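Local coordinates for protein alpha-1,3-glucanase (Bacillus circulans, PDB 5ZRU) that hydrolyses alpha-1,3-glucan through the GH87 catalytic unit that this chain represents, one part of a longer protein that probably also binds carbohydrate, at residues N185-T190 against N211-S216; W233-V238 against I245-A250; G470-I475 against Y543-N548; I502-G507 against I513-I518. One frame throughout, in Å; residues are numbered along the deposited sequence.

Contact 1: N185-T190 against N211-S216; sequences NSVSVT and NAAVTS. With SO4 (sulfate ion), chain E.
V187 places CG1 opposite its carbonyl carbon (chi1 -61°), which leaves CG2 between the backbone N and the carbonyl carbon; this second methyl rests on the helix at A213, with V187 CG2 3.7 Å from A213 CB. The contact belongs to the N-terminal cap of the right-handed parallel beta-helix expected for this pectate-lyase-like family: strand 187-188 pairs in parallel with strand 220-222, and the last turns of helix 203-216 lie against it. L220 of that neighbouring strand touches both V187 and A213, closing the small apolar patch. The other branch of V187, CG1, points to the end of the helix, where it comes within 4.2 Å of S216 OG. That hydroxyl is turned back on its own helix and donates to A212 O over 2.7 Å; S216 N also bonds to A212 O, from the opposite face of the carbonyl plane, so one oxygen is gripped twice.

One residue on, the chain changes character. S188 OG lies opposite the backbone N (chi1 171°) and accepts from T190 N at 3.2 Å with an N-H...O angle of 155°, forming an ST turn where the 3-10 segment begins. The same OG serves a sulfate ion, probably from the crystallisation liquor, which R182 also holds: S188 OG donates to sulfate O2 over 2.7 Å.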
loop_
_atom_site.group_PDB
_atom_site.type_symbol
_atom_site.label_atom_id
_atom_site.label_comp_id
_atom_site.label_asym_id
_atom_site.label_seq_id
_atom_site.Cartn_x
_atom_site.Cartn_y
_atom_site.Cartn_z
ATOM N N ASN A 185 31.654 11.262 11.521
ATOM C CA ASN A 185 31.635 12.623 10.981
ATOM C C ASN A 185 30.268 12.972 10.389
ATOM O O ASN A 185 30.151 13.511 9.288
ATOM C CB ASN A 185 32.744 12.814 9.945
ATOM C CG ASN A 185 33.280 14.239 9.918
ATOM O OD1 ASN A 185 33.310 14.926 10.943
ATOM N ND2 ASN A 185 33.709 14.688 8.743
ATOM N N SER A 186 29.220 12.628 11.128
ATOM C CA SER A 186 27.860 13.017 10.796
ATOM C C SER A 186 27.412 14.114 11.751
ATOM O O SER A 186 28.099 14.447 12.718
ATOM C CB SER A 186 26.915 11.813 10.885
ATOM O OG SER A 186 26.912 11.275 12.205
ATOM N N VAL A 187 26.247 14.678 11.474
ATOM C CA VAL A 187 25.568 15.552 12.418
ATOM C C VAL A 187 24.304 14.826 12.832
ATOM O O VAL A 187 23.714 14.087 12.041
ATOM C CB VAL A 187 25.237 16.946 11.845
ATOM C CG1 VAL A 187 26.512 17.689 11.429
ATOM C CG2 VAL A 187 24.284 16.837 10.677
ATOM N N SER A 188 23.907 15.010 14.082
ATOM C CA SER A 188 22.701 14.386 14.611
ATOM C C SER A 188 21.686 15.463 14.959
ATOM O O SER A 188 22.053 16.581 15.330
ATOM C CB SER A 188 23.007 13.542 15.854
ATOM O OG SER A 188 21.811 13.100 16.491
ATOM N N VAL A 189 20.401 15.126 14.833
ATOM C CA VAL A 189 19.373 16.084 15.230
ATOM C C VAL A 189 19.499 16.436 16.706
ATOM O O VAL A 189 19.126 17.540 17.121
ATOM C CB VAL A 189 17.967 15.543 14.911
ATOM C CG1 VAL A 189 17.770 15.436 13.394
ATOM C CG2 VAL A 189 17.743 14.202 15.616
ATOM N N THR A 190 20.025 15.524 17.524
ATOM C CA THR A 190 20.179 15.844 18.939
ATOM C C THR A 190 21.329 16.817 19.187
ATOM O O THR A 190 21.371 17.440 20.256
ATOM C CB THR A 190 20.375 14.570 19.768
ATOM O OG1 THR A 190 21.550 13.877 19.327
ATOM C CG2 THR A 190 19.168 13.646 19.631
ATOM N N ASN A 211 20.269 22.204 7.802
ATOM C CA ASN A 211 21.167 23.266 7.350
ATOM C C ASN A 211 22.620 22.929 7.658
ATOM O O ASN A 211 23.507 23.163 6.830
ATOM C CB ASN A 211 20.791 24.601 7.995
ATOM C CG ASN A 211 19.481 25.156 7.471
ATOM O OD1 ASN A 211 19.025 24.789 6.387
ATOM N ND2 ASN A 211 18.873 26.053 8.235
ATOM N N ALA A 212 22.887 22.381 8.844
ATOM C CA ALA A 212 24.270 22.068 9.195
ATOM C C ALA A 212 24.807 20.917 8.358
ATOM O O ALA A 212 25.982 20.924 7.965
ATOM C CB ALA A 212 24.377 21.741 10.677
ATOM N N ALA A 213 23.964 19.913 8.088
ATOM C CA ALA A 213 24.375 18.799 7.243
ATOM C C ALA A 213 24.712 19.285 5.843
ATOM O O ALA A 213 25.734 18.898 5.270
ATOM C CB ALA A 213 23.271 17.738 7.196
ATOM N N VAL A 214 23.859 20.142 5.279
ATOM C CA VAL A 214 24.097 20.640 3.929
ATOM C C VAL A 214 25.342 21.514 3.898
ATOM O O VAL A 214 26.164 21.407 2.982
ATOM C CB VAL A 214 22.857 21.392 3.416
ATOM C CG1 VAL A 214 23.182 22.169 2.143
ATOM C CG2 VAL A 214 21.715 20.411 3.164
ATOM N N THR A 215 25.510 22.378 4.900
ATOM C CA THR A 215 26.686 23.243 4.941
ATOM C C THR A 215 27.971 22.432 5.081
ATOM O O THR A 215 28.984 22.752 4.448
ATOM C CB THR A 215 26.551 24.251 6.086
ATOM O OG1 THR A 215 25.560 25.230 5.740
ATOM C CG2 THR A 215 27.880 24.960 6.351
ATOM N N SER A 216 27.951 21.368 5.886
ATOM C CA SER A 216 29.170 20.626 6.179
ATOM C C SER A 216 29.398 19.442 5.254
ATOM O O SER A 216 30.478 18.843 5.297
ATOM C CB SER A 216 29.156 20.136 7.628
ATOM O OG SER A 216 28.088 19.227 7.836
HETATM S S SO4 E . 23.639 10.530 18.869
HETATM O O1 SO4 E . 23.738 9.063 18.821
HETATM O O2 SO4 E . 23.065 11.033 17.624
HETATM O O3 SO4 E . 24.975 11.094 19.048
HETATM O O4 SO4 E . 22.773 10.917 19.991
#

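Contact 2: W233-V238 against I245-A250; sequences WKIGSV and ITIMGA
Strand 233-235, bearing W233 and I235, faces strand 245-249, bearing I245 and I247, across 11.9 Å between their axes, with N-to-C directions 145° apart. No hydrogen bond joins the two, and the closest CA atoms, those of I235 and I245, stand 9.3 Å apart, so the gap is bridged by side chains alone.

I235 is central. Extended about chi2 (178°), it meets I247 tip to tip, CD1 to CD1 at 3.7 Å. The same CD1 of I235 lies over the centre of the W233 ring, 3.7 Å above its plane, and so touches both the indole and I247. I235 CG2, on the other branch, approaches I245 CD1 at 4.2 Å as the two side chains cross obliquely. The far corner of the indole, W233 CH2, reaches I247 CG2 at 4.3 Å, a looser apolar contact.

These four buried residues belong to the interior of an early coil of the parallel beta-helix. Helix 203-216 closes the end: F206 meets the W233 ring edge-to-face, while V210 touches both W233 and I245. Along the axis, the layer continues into the next strands, with I269 and F271 touching I235, L277 against I245 and F279 against I247.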
loop_
_atom_site.group_PDB
_atom_site.type_symbol
_atom_site.label_atom_id
_atom_site.label_comp_id
_atom_site.label_asym_id
_atom_site.label_seq_id
_atom_site.Cartn_x
_atom_site.Cartn_y
_atom_site.Cartn_z
ATOM N N TRP A 233 7.839 18.753 7.458
ATOM C CA TRP A 233 9.294 18.879 7.447
ATOM C C TRP A 233 9.721 19.211 6.019
ATOM O O TRP A 233 9.654 18.354 5.135
ATOM C CB TRP A 233 9.953 17.594 7.948
ATOM C CG TRP A 233 11.457 17.696 8.118
ATOM C CD1 TRP A 233 12.219 18.834 8.073
ATOM C CD2 TRP A 233 12.376 16.609 8.309
ATOM N NE1 TRP A 233 13.551 18.524 8.247
ATOM C CE2 TRP A 233 13.674 17.166 8.392
ATOM C CE3 TRP A 233 12.224 15.224 8.437
ATOM C CZ2 TRP A 233 14.809 16.385 8.598
ATOM C CZ3 TRP A 233 13.351 14.447 8.634
ATOM C CH2 TRP A 233 14.630 15.028 8.711
ATOM N N LYS A 234 10.153 20.453 5.793
ATOM C CA LYS A 234 10.553 20.914 4.468
ATOM C C LYS A 234 12.069 20.866 4.374
ATOM O O LYS A 234 12.766 21.590 5.095
ATOM C CB LYS A 234 10.029 22.322 4.190
ATOM C CG LYS A 234 8.512 22.373 4.208
ATOM C CD LYS A 234 7.972 23.780 4.048
ATOM C CE LYS A 234 6.444 23.764 4.126
ATOM N NZ LYS A 234 5.836 25.017 3.579
ATOM N N ILE A 235 12.571 20.014 3.498
ATOM C CA ILE A 235 13.995 19.740 3.390
ATOM C C ILE A 235 14.473 20.442 2.127
ATOM O O ILE A 235 14.321 19.918 1.015
ATOM C CB ILE A 235 14.273 18.232 3.372
ATOM C CG1 ILE A 235 13.766 17.617 4.683
ATOM C CG2 ILE A 235 15.764 17.951 3.165
ATOM C CD1 ILE A 235 13.934 16.087 4.762
ATOM N N GLY A 236 15.039 21.637 2.303
ATOM C CA GLY A 236 15.292 22.548 1.205
ATOM C C GLY A 236 14.067 23.395 0.896
ATOM O O GLY A 236 12.976 23.192 1.431
ATOM N N SER A 237 14.253 24.363 -0.001
ATOM C CA SER A 237 13.164 25.229 -0.436
ATOM C C SER A 237 13.216 25.355 -1.950
ATOM O O SER A 237 14.228 25.041 -2.578
ATOM C CB SER A 237 13.243 26.623 0.205
ATOM O OG SER A 237 14.324 27.362 -0.342
ATOM N N VAL A 238 12.107 25.813 -2.537
ATOM C CA VAL A 238 12.089 26.007 -3.984
ATOM C C VAL A 238 13.158 27.010 -4.394
ATOM O O VAL A 238 13.879 26.804 -5.380
ATOM C CB VAL A 238 10.688 26.437 -4.461
ATOM C CG1 VAL A 238 10.732 26.863 -5.926
ATOM C CG2 VAL A 238 9.702 25.297 -4.279
ATOM N N ILE A 245 21.922 15.109 -0.137
ATOM C CA ILE A 245 21.752 14.965 1.306
ATOM C C ILE A 245 21.478 13.505 1.634
ATOM O O ILE A 245 20.771 12.805 0.902
ATOM C CB ILE A 245 20.650 15.908 1.850
ATOM C CG1 ILE A 245 20.660 15.908 3.385
ATOM C CG2 ILE A 245 19.255 15.550 1.289
ATOM C CD1 ILE A 245 19.761 16.981 4.003
ATOM N N THR A 246 22.079 13.041 2.726
ATOM C CA THR A 246 21.830 11.716 3.271
ATOM C C THR A 246 21.238 11.863 4.663
ATOM O O THR A 246 21.807 12.560 5.511
ATOM C CB THR A 246 23.118 10.895 3.310
ATOM O OG1 THR A 246 23.582 10.709 1.968
ATOM C CG2 THR A 246 22.874 9.525 3.962
ATOM N N ILE A 247 20.089 11.229 4.888
ATOM C CA ILE A 247 19.399 11.264 6.174
ATOM C C ILE A 247 19.135 9.826 6.589
ATOM O O ILE A 247 18.482 9.078 5.854
ATOM C CB ILE A 247 18.079 12.045 6.098
ATOM C CG1 ILE A 247 18.338 13.481 5.616
ATOM C CG2 ILE A 247 17.334 11.965 7.442
ATOM C CD1 ILE A 247 17.076 14.202 5.156
ATOM N N MET A 248 19.647 9.430 7.751
ATOM C CA MET A 248 19.559 8.036 8.159
ATOM C C MET A 248 19.158 7.950 9.621
ATOM O O MET A 248 19.759 8.619 10.467
ATOM C CB MET A 248 20.893 7.299 7.955
ATOM C CG MET A 248 20.785 5.783 8.162
ATOM S SD MET A 248 22.403 4.963 8.213
ATOM C CE MET A 248 22.970 5.466 9.832
ATOM N N GLY A 249 18.165 7.111 9.916
ATOM C CA GLY A 249 17.771 6.841 11.280
ATOM C C GLY A 249 18.487 5.618 11.823
ATOM O O GLY A 249 19.372 5.040 11.188
ATOM N N ALA A 250 18.069 5.200 13.018
ATOM C CA ALA A 250 18.670 4.034 13.657
ATOM C C ALA A 250 17.963 2.724 13.311
ATOM O O ALA A 250 18.355 1.668 13.823
ATOM C CB ALA A 250 18.691 4.215 15.181
#

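Contact 3: G470-I475 against Y543-N548; sequences GERGAI and YTYTGN
The E471 and Y543 side chains cross at about a right angle, with the carboxylate and ring planes turned 38° from each other. E471 CG lies between its backbone N and carbonyl carbon, 3.8 Å from Y543 CE2, and the bend at chi2 (-90°) swings the carboxylate on to the phenol oxygen. There Y543 OH and E471 OE2 are 2.8 Å apart, a weak hydrogen bond. Both ends have firmer partners elsewhere: S534 OG pairs with the phenol, S531 OG with OE2, and the backbone N of R532 with OE1, so the buried carboxylate is held from more than one direction. A phenylalanine in place of Y543 could still pack against E471 CG, but S534 OG and E471 OE2 would probably each be left short of a polar partner.

Within the parallel beta-helix, 470-475 leads into strand 475-478, and strand 542-544 lies two coils further on, with strand 502-505 between them. The contact therefore reaches past an intervening coil, its two tyrosines also touching Q503.

R472 and Y545 meet more loosely. The guanidinium stands nearly upright to the phenol ring, the planes 80° apart, and R472 NH1 stays 3.9 Å from Y545 OH. This charge is engaged by acids outside the pair: E478 and D476 form salt bridges to NH1, and D466 to NE. Around Y545 the chain is held by local bonds: T544 OG1 donates to T546 O at 3.1 Å, and T546 OG1 accepts from N548 N at 3.0 Å in an ST turn.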
loop_
_atom_site.group_PDB
_atom_site.type_symbol
_atom_site.label_atom_id
_atom_site.label_comp_id
_atom_site.label_asym_id
_atom_site.label_seq_id
_atom_site.Cartn_x
_atom_site.Cartn_y
_atom_site.Cartn_z
ATOM N N GLY A 470 -19.912 -1.321 -9.712
ATOM C CA GLY A 470 -19.684 -2.148 -10.876
ATOM C C GLY A 470 -18.524 -3.109 -10.690
ATOM O O GLY A 470 -17.691 -2.962 -9.786
ATOM N N GLU A 471 -18.473 -4.092 -11.594
ATOM C CA GLU A 471 -17.448 -5.121 -11.579
ATOM C C GLU A 471 -16.124 -4.604 -12.137
ATOM O O GLU A 471 -16.083 -3.681 -12.957
ATOM C CB GLU A 471 -17.911 -6.345 -12.386
ATOM C CG GLU A 471 -18.224 -6.062 -13.853
ATOM C CD GLU A 471 -19.684 -5.653 -14.114
ATOM O OE1 GLU A 471 -20.393 -5.244 -13.170
ATOM O OE2 GLU A 471 -20.115 -5.720 -15.288
ATOM N N ARG A 472 -15.030 -5.208 -11.660
ATOM C CA ARG A 472 -13.685 -4.971 -12.169
ATOM C C ARG A 472 -12.949 -6.304 -12.219
ATOM O O ARG A 472 -13.140 -7.155 -11.345
ATOM C CB ARG A 472 -12.897 -3.981 -11.292
ATOM C CG ARG A 472 -13.462 -2.555 -11.294
ATOM C CD ARG A 472 -13.149 -1.857 -12.600
ATOM N NE ARG A 472 -13.854 -0.577 -12.710
ATOM C CZ ARG A 472 -13.806 0.203 -13.784
ATOM N NH1 ARG A 472 -13.066 -0.153 -14.829
ATOM N NH2 ARG A 472 -14.479 1.346 -13.807
ATOM N N GLY A 473 -12.121 -6.478 -13.245
ATOM C CA GLY A 473 -11.349 -7.695 -13.357
ATOM C C GLY A 473 -10.240 -7.751 -12.325
ATOM O O GLY A 473 -9.831 -6.739 -11.759
ATOM N N ALA A 474 -9.774 -8.965 -12.037
ATOM C CA ALA A 474 -8.509 -9.081 -11.315
ATOM C C ALA A 474 -7.419 -8.323 -12.063
ATOM O O ALA A 474 -6.574 -7.653 -11.454
ATOM C CB ALA A 474 -8.132 -10.557 -11.130
ATOM N N ILE A 475 -7.430 -8.420 -13.388
ATOM C CA ILE A 475 -6.725 -7.503 -14.280
ATOM C C ILE A 475 -7.797 -6.726 -15.023
ATOM O O ILE A 475 -8.655 -7.328 -15.679
ATOM C CB ILE A 475 -5.814 -8.251 -15.265
ATOM C CG1 ILE A 475 -4.732 -9.042 -14.522
ATOM C CG2 ILE A 475 -5.195 -7.282 -16.279
ATOM C CD1 ILE A 475 -3.823 -9.855 -15.467
ATOM N N TYR A 543 -13.548 -11.338 -19.990
ATOM C CA TYR A 543 -14.777 -10.556 -20.056
ATOM C C TYR A 543 -14.506 -9.281 -20.831
ATOM O O TYR A 543 -13.538 -8.581 -20.539
ATOM C CB TYR A 543 -15.251 -10.237 -18.626
ATOM C CG TYR A 543 -16.376 -9.237 -18.466
ATOM C CD1 TYR A 543 -17.572 -9.371 -19.166
ATOM C CD2 TYR A 543 -16.264 -8.197 -17.547
ATOM C CE1 TYR A 543 -18.618 -8.456 -18.983
ATOM C CE2 TYR A 543 -17.295 -7.292 -17.353
ATOM C CZ TYR A 543 -18.468 -7.428 -18.071
ATOM O OH TYR A 543 -19.489 -6.534 -17.854
ATOM N N THR A 544 -15.347 -8.967 -21.817
ATOM C CA THR A 544 -15.332 -7.629 -22.388
ATOM C C THR A 544 -16.746 -7.068 -22.392
ATOM O O THR A 544 -17.732 -7.802 -22.524
ATOM C CB THR A 544 -14.739 -7.574 -23.819
ATOM O OG1 THR A 544 -15.757 -7.872 -24.781
ATOM C CG2 THR A 544 -13.542 -8.553 -23.983
ATOM N N TYR A 545 -16.833 -5.760 -22.190
ATOM C CA TYR A 545 -18.074 -5.012 -22.354
ATOM C C TYR A 545 -17.873 -3.898 -23.376
ATOM O O TYR A 545 -18.520 -2.852 -23.317
ATOM C CB TYR A 545 -18.584 -4.473 -21.013
ATOM C CG TYR A 545 -17.611 -3.604 -20.253
ATOM C CD1 TYR A 545 -16.572 -4.174 -19.510
ATOM C CD2 TYR A 545 -17.740 -2.217 -20.247
ATOM C CE1 TYR A 545 -15.675 -3.386 -18.813
ATOM C CE2 TYR A 545 -16.843 -1.415 -19.539
ATOM C CZ TYR A 545 -15.815 -2.013 -18.820
ATOM O OH TYR A 545 -14.915 -1.241 -18.118
ATOM N N THR A 546 -16.938 -4.116 -24.299
ATOM C CA THR A 546 -16.804 -3.325 -25.512
ATOM C C THR A 546 -16.630 -4.270 -26.687
ATOM O O THR A 546 -16.077 -5.366 -26.546
ATOM C CB THR A 546 -15.613 -2.345 -25.464
ATOM O OG1 THR A 546 -15.573 -1.569 -26.669
ATOM C CG2 THR A 546 -14.284 -3.080 -25.326
ATOM N N GLY A 547 -17.130 -3.849 -27.845
ATOM C CA GLY A 547 -16.872 -4.545 -29.087
ATOM C C GLY A 547 -15.705 -3.985 -29.862
ATOM O O GLY A 547 -15.403 -4.474 -30.954
ATOM N N ASN A 548 -15.038 -2.965 -29.327
ATOM C CA ASN A 548 -13.910 -2.318 -29.985
ATOM C C ASN A 548 -12.626 -2.766 -29.299
ATOM O O ASN A 548 -12.254 -2.225 -28.253
ATOM C CB ASN A 548 -14.052 -0.803 -29.925
ATOM C CG ASN A 548 -12.891 -0.087 -30.578
ATOM O OD1 ASN A 548 -12.228 -0.633 -31.464
ATOM N ND2 ASN A 548 -12.635 1.145 -30.145
#

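Contact 4: I502-G507 against I513-I518; sequences IQFGYG and IVFNNI
Ring meets ring where F504 and F515 come at each other from opposite directions. F515 CE1 sits at the edge of the F504 ring, near its plane, 3.6 Å from F504 CZ. Each phenyl has its CG opposite the carbonyl carbon (chi1 -57° for F504, -73° for F515), which sends both rings inward from strands 502-505 and 513-516; these run nearly antiparallel, at 172°, with 11.9 Å between their axes.

Contacts of aliphatic groups with rings flank this pair. I502 and F515 slide past each other in opposite directions, so that both branches of the isoleucine find the ring: I502 CG2 lies 3.8 Å from F515 CZ and I502 CD1 lies 3.9 Å from F515 CE2. I513 brings its CG2 to the edge of the F504 ring, 4.2 Å from F504 CE2.

Between purely aliphatic groups, I502 CD1 also reaches I518 CG2 at 4.4 Å. I518 follows the corner at N517 and so faces the interior from the next wall.

No hydrogen bond crosses between the segments. With alanine in place of F515, a gap is likely to open between I502 and F504 and the run of rings along the axis to be broken, leaving the F504 ring freer to shift. That run is formed by F489 and F553, which stack with F515 from neighbouring coils, while F510 meets the F504 ring edge-to-face. Aromatic and aliphatic residues piled coil upon coil are characteristic of the core of a parallel beta-helix.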
loop_
_atom_site.group_PDB
_atom_site.type_symbol
_atom_site.label_atom_id
_atom_site.label_comp_id
_atom_site.label_asym_id
_atom_site.label_seq_id
_atom_site.Cartn_x
_atom_site.Cartn_y
_atom_site.Cartn_z
ATOM N N ILE A 502 -10.028 -11.397 -16.144
ATOM C CA ILE A 502 -9.486 -10.377 -17.038
ATOM C C ILE A 502 -10.654 -9.656 -17.696
ATOM O O ILE A 502 -11.525 -10.306 -18.284
ATOM C CB ILE A 502 -8.560 -10.990 -18.104
ATOM C CG1 ILE A 502 -7.440 -11.785 -17.435
ATOM C CG2 ILE A 502 -7.963 -9.905 -18.988
ATOM C CD1 ILE A 502 -6.638 -12.609 -18.422
ATOM N N GLN A 503 -10.667 -8.320 -17.598
ATOM C CA GLN A 503 -11.807 -7.494 -18.014
ATOM C C GLN A 503 -11.339 -6.350 -18.906
ATOM O O GLN A 503 -10.384 -5.641 -18.559
ATOM C CB GLN A 503 -12.547 -6.937 -16.784
ATOM C CG GLN A 503 -13.604 -5.864 -17.066
ATOM C CD GLN A 503 -14.463 -5.572 -15.835
ATOM O OE1 GLN A 503 -14.793 -6.480 -15.082
ATOM N NE2 GLN A 503 -14.820 -4.304 -15.630
ATOM N N PHE A 504 -12.013 -6.174 -20.053
ATOM C CA PHE A 504 -11.760 -5.099 -21.008
ATOM C C PHE A 504 -13.042 -4.312 -21.225
ATOM O O PHE A 504 -14.094 -4.907 -21.459
ATOM C CB PHE A 504 -11.357 -5.590 -22.417
ATOM C CG PHE A 504 -10.159 -6.477 -22.482
ATOM C CD1 PHE A 504 -10.235 -7.804 -22.090
ATOM C CD2 PHE A 504 -8.981 -6.015 -23.050
ATOM C CE1 PHE A 504 -9.135 -8.638 -22.211
ATOM C CE2 PHE A 504 -7.876 -6.858 -23.172
ATOM C CZ PHE A 504 -7.961 -8.156 -22.748
ATOM N N GLY A 505 -12.952 -2.987 -21.238
ATOM C CA GLY A 505 -14.137 -2.226 -21.582
ATOM C C GLY A 505 -13.861 -0.762 -21.854
ATOM O O GLY A 505 -12.716 -0.305 -21.833
ATOM N N TYR A 506 -14.967 -0.036 -22.083
ATOM C CA TYR A 506 -15.023 1.311 -22.657
ATOM C C TYR A 506 -14.518 1.277 -24.096
ATOM O O TYR A 506 -13.995 0.252 -24.549
ATOM C CB TYR A 506 -14.277 2.330 -21.782
ATOM C CG TYR A 506 -15.086 2.648 -20.533
ATOM C CD1 TYR A 506 -15.175 1.729 -19.503
ATOM C CD2 TYR A 506 -15.803 3.837 -20.414
ATOM C CE1 TYR A 506 -15.923 1.978 -18.365
ATOM C CE2 TYR A 506 -16.573 4.097 -19.271
ATOM C CZ TYR A 506 -16.621 3.155 -18.250
ATOM O OH TYR A 506 -17.362 3.367 -17.106
ATOM N N GLY A 507 -14.720 2.364 -24.837
ATOM C CA GLY A 507 -14.664 2.348 -26.283
ATOM C C GLY A 507 -13.427 2.931 -26.930
ATOM O O GLY A 507 -13.389 3.032 -28.163
ATOM N N ILE A 513 -2.464 -6.051 -27.449
ATOM C CA ILE A 513 -2.508 -6.533 -26.070
ATOM C C ILE A 513 -2.307 -8.041 -26.105
ATOM O O ILE A 513 -3.127 -8.763 -26.684
ATOM C CB ILE A 513 -3.834 -6.185 -25.379
ATOM C CG1 ILE A 513 -4.237 -4.725 -25.631
ATOM C CG2 ILE A 513 -3.742 -6.507 -23.883
ATOM C CD1 ILE A 513 -3.229 -3.675 -25.124
ATOM N N VAL A 514 -1.235 -8.524 -25.468
ATOM C CA VAL A 514 -0.840 -9.929 -25.554
ATOM C C VAL A 514 -0.724 -10.513 -24.153
ATOM O O VAL A 514 -0.127 -9.895 -23.263
ATOM C CB VAL A 514 0.489 -10.097 -26.314
ATOM C CG1 VAL A 514 0.872 -11.580 -26.380
ATOM C CG2 VAL A 514 0.377 -9.496 -27.715
ATOM N N PHE A 515 -1.279 -11.712 -23.968
ATOM C CA PHE A 515 -1.278 -12.429 -22.696
ATOM C C PHE A 515 -0.639 -13.794 -22.921
ATOM O O PHE A 515 -1.248 -14.662 -23.557
ATOM C CB PHE A 515 -2.700 -12.628 -22.172
ATOM C CG PHE A 515 -3.359 -11.393 -21.646
ATOM C CD1 PHE A 515 -3.977 -10.495 -22.506
ATOM C CD2 PHE A 515 -3.419 -11.159 -20.273
ATOM C CE1 PHE A 515 -4.615 -9.366 -22.009
ATOM C CE2 PHE A 515 -4.060 -10.038 -19.770
ATOM C CZ PHE A 515 -4.653 -9.133 -20.649
ATOM N N ASN A 516 0.557 -14.010 -22.379
ATOM C CA ASN A 516 1.254 -15.277 -22.571
ATOM C C ASN A 516 1.392 -16.016 -21.244
ATOM O O ASN A 516 1.689 -15.404 -20.216
ATOM C CB ASN A 516 2.642 -15.050 -23.195
ATOM C CG ASN A 516 2.564 -14.457 -24.603
ATOM O OD1 ASN A 516 1.600 -14.678 -25.332
ATOM N ND2 ASN A 516 3.571 -13.690 -24.974
ATOM N N ASN A 517 1.163 -17.332 -21.266
ATOM C CA ASN A 517 1.383 -18.191 -20.094
ATOM C C ASN A 517 0.570 -17.703 -18.892
ATOM O O ASN A 517 1.108 -17.459 -17.813
ATOM C CB ASN A 517 2.874 -18.274 -19.726
ATOM C CG ASN A 517 3.781 -18.509 -20.936
ATOM O OD1 ASN A 517 3.412 -19.199 -21.887
ATOM N ND2 ASN A 517 4.983 -17.937 -20.890
ATOM N N ILE A 518 -0.738 -17.556 -19.091
ATOM C CA ILE A 518 -1.662 -17.136 -18.042
ATOM C C ILE A 518 -2.340 -18.373 -17.465
ATOM O O ILE A 518 -2.829 -19.225 -18.220
ATOM C CB ILE A 518 -2.717 -16.157 -18.588
ATOM C CG1 ILE A 518 -2.064 -15.029 -19.412
ATOM C CG2 ILE A 518 -3.594 -15.616 -17.447
ATOM C CD1 ILE A 518 -1.061 -14.181 -18.673
#

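From the N terminus, contact 1 closes first, bringing helix 203-216 back on strand 187-188 across a loop of 20 residues. Contact 2 follows in series, closing a six-residue link between two interior-facing strands. The two touch through V214 CG2 and I245 CD1 (4.0 Å), joining the helical cap to the first coils. About 44 Å from contact 2, centre to centre, and on the opposite side of the chain's centre, contact 3 spans the 67 residues from 476 to 542. Contact 4, which closes a five-residue link between facing walls of one coil, lies entirely within that span. Strands 502-505 and 542-544 are neighbours, probably bonded from Y543 N to I502 O, so the pair ties the late coils together.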